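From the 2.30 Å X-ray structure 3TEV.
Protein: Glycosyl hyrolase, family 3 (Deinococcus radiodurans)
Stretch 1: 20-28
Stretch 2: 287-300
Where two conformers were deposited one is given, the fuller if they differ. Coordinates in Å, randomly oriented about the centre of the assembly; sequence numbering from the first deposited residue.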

# COMPACT_ATOMS: atom_id res chain seq x y z
N GLN A 20 9.86 0.04 12.58
CA GLN A 20 9.14 1.25 12.17
C GLN A 20 9.00 1.36 10.65
O GLN A 20 8.32 2.26 10.14
CB GLN A 20 9.84 2.47 12.76
CG GLN A 20 9.78 2.49 14.31
CD GLN A 20 10.64 3.56 14.96
OE1 GLN A 20 11.68 3.99 14.42
NE2 GLN A 20 10.22 3.98 16.18
N LEU A 21 9.61 0.42 9.93
CA LEU A 21 9.54 0.41 8.46
C LEU A 21 8.72 -0.76 7.93
O LEU A 21 8.70 -1.01 6.73
CB LEU A 21 10.96 0.40 7.86
CG LEU A 21 11.90 1.52 8.34
CD1 LEU A 21 13.37 1.24 7.91
CD2 LEU A 21 11.42 2.90 7.90
N LEU A 22 8.06 -1.49 8.83
CA LEU A 22 7.27 -2.66 8.42
C LEU A 22 5.80 -2.51 8.73
O LEU A 22 5.41 -1.89 9.73
CB LEU A 22 7.77 -3.94 9.09
CG LEU A 22 9.23 -4.37 9.05
CD1 LEU A 22 9.33 -5.78 9.67
CD2 LEU A 22 9.78 -4.38 7.62
N MSE A 23 4.98 -3.13 7.90
CA MSE A 23 3.56 -3.25 8.14
C MSE A 23 3.30 -4.75 8.20
O MSE A 23 3.61 -5.50 7.25
CB MSE A 23 2.74 -2.61 7.01
CG MSE A 23 1.23 -2.78 7.15
SE MSE A 23 0.23 -1.79 5.77
CE MSE A 23 -0.24 -0.18 6.75
N ILE A 24 2.75 -5.20 9.32
CA ILE A 24 2.55 -6.62 9.53
C ILE A 24 1.08 -6.96 9.69
O ILE A 24 0.25 -6.07 9.91
CB ILE A 24 3.28 -7.10 10.79
CG1 ILE A 24 2.67 -6.44 12.03
CG2 ILE A 24 4.78 -6.82 10.69
CD1 ILE A 24 3.13 -7.09 13.35
N ASP A 25 0.76 -8.25 9.59
CA ASP A 25 -0.59 -8.72 9.87
C ASP A 25 -0.66 -9.35 11.25
O ASP A 25 0.37 -9.70 11.85
CB ASP A 25 -1.12 -9.66 8.77
CG ASP A 25 -0.24 -10.91 8.54
OD1 ASP A 25 1.00 -10.88 8.75
OD2 ASP A 25 -0.80 -11.94 8.12
N LEU A 26 -1.89 -9.49 11.75
CA LEU A 26 -2.17 -10.01 13.08
C LEU A 26 -2.99 -11.30 12.95
O LEU A 26 -3.70 -11.49 11.97
CB LEU A 26 -2.97 -8.98 13.87
CG LEU A 26 -2.32 -7.59 13.91
CD1 LEU A 26 -3.30 -6.55 14.41
CD2 LEU A 26 -1.02 -7.62 14.74
N PRO A 27 -2.88 -12.19 13.96
CA PRO A 27 -3.51 -13.52 13.84
C PRO A 27 -5.05 -13.55 13.88
O PRO A 27 -5.66 -14.34 13.16
CB PRO A 27 -2.92 -14.31 15.01
CG PRO A 27 -2.32 -13.29 15.94
CD PRO A 27 -1.99 -12.08 15.14
N GLY A 28 -5.67 -12.71 14.70
CA GLY A 28 -7.12 -12.79 14.88
C GLY A 28 -7.87 -11.51 15.23
O GLY A 28 -7.34 -10.42 15.10
N ALA A 287 10.99 2.42 -1.44
CA ALA A 287 9.84 2.23 -0.55
C ALA A 287 10.10 2.86 0.82
O ALA A 287 11.24 2.84 1.32
CB ALA A 287 9.55 0.75 -0.37
N ASP A 288 9.04 3.41 1.42
CA ASP A 288 9.10 3.87 2.82
C ASP A 288 8.67 2.78 3.79
O ASP A 288 9.00 2.84 4.98
CB ASP A 288 8.16 5.06 3.03
CG ASP A 288 8.46 6.18 2.08
OD1 ASP A 288 9.61 6.70 2.11
OD2 ASP A 288 7.58 6.53 1.26
N LEU A 289 7.90 1.81 3.28
CA LEU A 289 7.17 0.85 4.13
C LEU A 289 7.13 -0.49 3.42
O LEU A 289 6.76 -0.57 2.24
CB LEU A 289 5.72 1.34 4.37
CG LEU A 289 4.88 0.57 5.42
CD1 LEU A 289 5.58 0.51 6.82
CD2 LEU A 289 3.49 1.17 5.56
N VAL A 290 7.49 -1.56 4.13
CA VAL A 290 7.41 -2.89 3.57
C VAL A 290 6.30 -3.68 4.25
O VAL A 290 6.25 -3.77 5.49
CB VAL A 290 8.79 -3.62 3.71
CG1 VAL A 290 8.66 -5.11 3.33
CG2 VAL A 290 9.84 -2.95 2.84
N MSE A 291 5.39 -4.25 3.46
CA MSE A 291 4.37 -5.15 3.99
C MSE A 291 5.00 -6.50 4.26
O MSE A 291 5.28 -7.22 3.33
CB MSE A 291 3.22 -5.34 3.02
CG MSE A 291 2.43 -4.08 2.82
SE MSE A 291 0.77 -4.36 1.87
CE MSE A 291 -0.08 -5.19 3.41
N ALA A 292 5.20 -6.85 5.51
CA ALA A 292 5.85 -8.08 5.87
C ALA A 292 4.79 -9.02 6.46
O ALA A 292 4.68 -9.17 7.68
CB ALA A 292 6.98 -7.79 6.88
N LEU A 293 3.98 -9.62 5.59
CA LEU A 293 2.84 -10.41 6.04
C LEU A 293 3.23 -11.87 6.21
O LEU A 293 4.11 -12.37 5.51
CB LEU A 293 1.68 -10.32 5.06
CG LEU A 293 1.19 -8.92 4.62
CD1 LEU A 293 -0.10 -9.08 3.82
CD2 LEU A 293 0.99 -7.94 5.79
N GLY A 294 2.58 -12.55 7.14
CA GLY A 294 2.82 -13.98 7.34
C GLY A 294 3.01 -14.30 8.80
O GLY A 294 2.81 -13.43 9.66
N ARG A 295 3.41 -15.53 9.09
CA ARG A 295 3.59 -15.98 10.46
C ARG A 295 4.74 -15.23 11.13
O ARG A 295 5.57 -14.61 10.45
CB ARG A 295 3.85 -17.48 10.48
CG ARG A 295 5.21 -17.84 9.94
CD ARG A 295 5.30 -19.31 9.62
NE ARG A 295 6.45 -19.58 8.77
CZ ARG A 295 7.46 -20.34 9.14
NH1 ARG A 295 7.44 -20.91 10.34
NH2 ARG A 295 8.48 -20.55 8.31
N ARG A 296 4.78 -15.29 12.46
CA ARG A 296 5.76 -14.54 13.24
C ARG A 296 7.21 -14.78 12.80
O ARG A 296 7.98 -13.83 12.67
CB ARG A 296 5.58 -14.76 14.76
CG ARG A 296 6.32 -13.72 15.68
CD ARG A 296 5.49 -13.36 16.96
NE ARG A 296 4.19 -12.76 16.62
CZ ARG A 296 3.13 -12.66 17.43
NH1 ARG A 296 3.17 -13.12 18.68
NH2 ARG A 296 2.00 -12.10 16.97
N GLU A 297 7.54 -16.04 12.50
CA GLU A 297 8.88 -16.40 12.03
C GLU A 297 9.30 -15.68 10.75
O GLU A 297 10.46 -15.23 10.66
CB GLU A 297 9.02 -17.91 11.82
CG GLU A 297 8.94 -18.75 13.11
CD GLU A 297 7.51 -19.17 13.51
OE1 GLU A 297 6.49 -18.67 12.96
OE2 GLU A 297 7.42 -20.04 14.40
N VAL A 298 8.42 -15.56 9.76
CA VAL A 298 8.81 -14.78 8.59
C VAL A 298 8.91 -13.29 8.88
O VAL A 298 9.76 -12.61 8.31
CB VAL A 298 8.02 -15.09 7.26
CG1 VAL A 298 7.91 -16.58 7.06
CG2 VAL A 298 6.65 -14.40 7.20
N GLN A 299 8.06 -12.78 9.76
CA GLN A 299 8.14 -11.37 10.16
C GLN A 299 9.48 -11.10 10.86
O GLN A 299 10.16 -10.10 10.57
CB GLN A 299 6.96 -10.95 11.05
CG GLN A 299 5.58 -10.98 10.35
CD GLN A 299 4.42 -10.65 11.28
OE1 GLN A 299 4.62 -10.33 12.44
NE2 GLN A 299 3.20 -10.71 10.77
N GLN A 300 9.86 -12.03 11.74
CA GLN A 300 11.12 -11.96 12.48
C GLN A 300 12.32 -11.99 11.54
O GLN A 300 13.28 -11.23 11.73
CB GLN A 300 11.21 -13.07 13.54
CG GLN A 300 10.33 -12.79 14.77
CD GLN A 300 10.29 -13.92 15.80
OE1 GLN A 300 10.40 -15.11 15.46
NE2 GLN A 300 10.13 -13.55 17.08

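Two segments whose touching residues lie at least 266 positions apart in sequence meet as neighbouring parallel strands, burying 692 Å² between them, and the backbone does the first part of the work. Val 290 N donates to Leu 21 O at 2.9 Å, Met 23 N to Val 290 O at 2.8 Å, and Ala 292 N to Met 23 O at 2.7 Å. The bonds alternate in direction, as parallel pairing requires: Val 290 uses both its N and its O toward the first stretch, and Met 23 answers with both of its own. The same carbonyls also receive CA-H contacts, the shortest from Leu 22 CA to Val 290 O at 3.3 Å, so each acceptor is approached by two hydrogens. None of this depends on side-chain identity, which leaves the side chains free to fill the space on the two faces of the sheet.

On one face Leu 22 lies beside Val 290, with Leu 22 CD2 4.1 Å from Val 290 CB. The other methyl, Leu 22 CD1, reaches Ala 292 CB at 4.2 Å; the small alanine, whose CB points toward the first stretch, completes this apolar patch. The opposite face belongs to Met 23 and Met 291, both selenomethionine. Met 23, with chi1 and chi2 both t, extends until Met 23 SE lies 4.2 Å from Met 291 CE, while Met 23 CB packs 4.1 Å from Leu 289 CD2. It has more area covered by the partner stretch than any other residue here, and a long, flexible, apolar chain suits such a buried position.

Past the strand pairing, polar side chains take over. Asp 25, with chi1 in p, brings Asp 25 OD1 to 2.8 Å from Gly 294 N, a nearly straight hydrogen bond; OD2 is satisfied elsewhere in the structure. Glycine fits the turn because of its backbone: at phi 133° and psi -171° a CB on Gly 294 would jam against the preceding carbonyl, and it would also lie 2.7 Å from Val 298 CG2. Arg 295 then occupies the N-cap position, and from the helix that follows Gln 299 points its CB toward the first stretch. Gln 299 NE2 gives a hydrogen bond to Asp 25 O at 3.2 Å and a weak one to Asp 25 OD1 at 3.0 Å. An amide suits this place, since one nitrogen can serve both a backbone and a side-chain oxygen of the same residue.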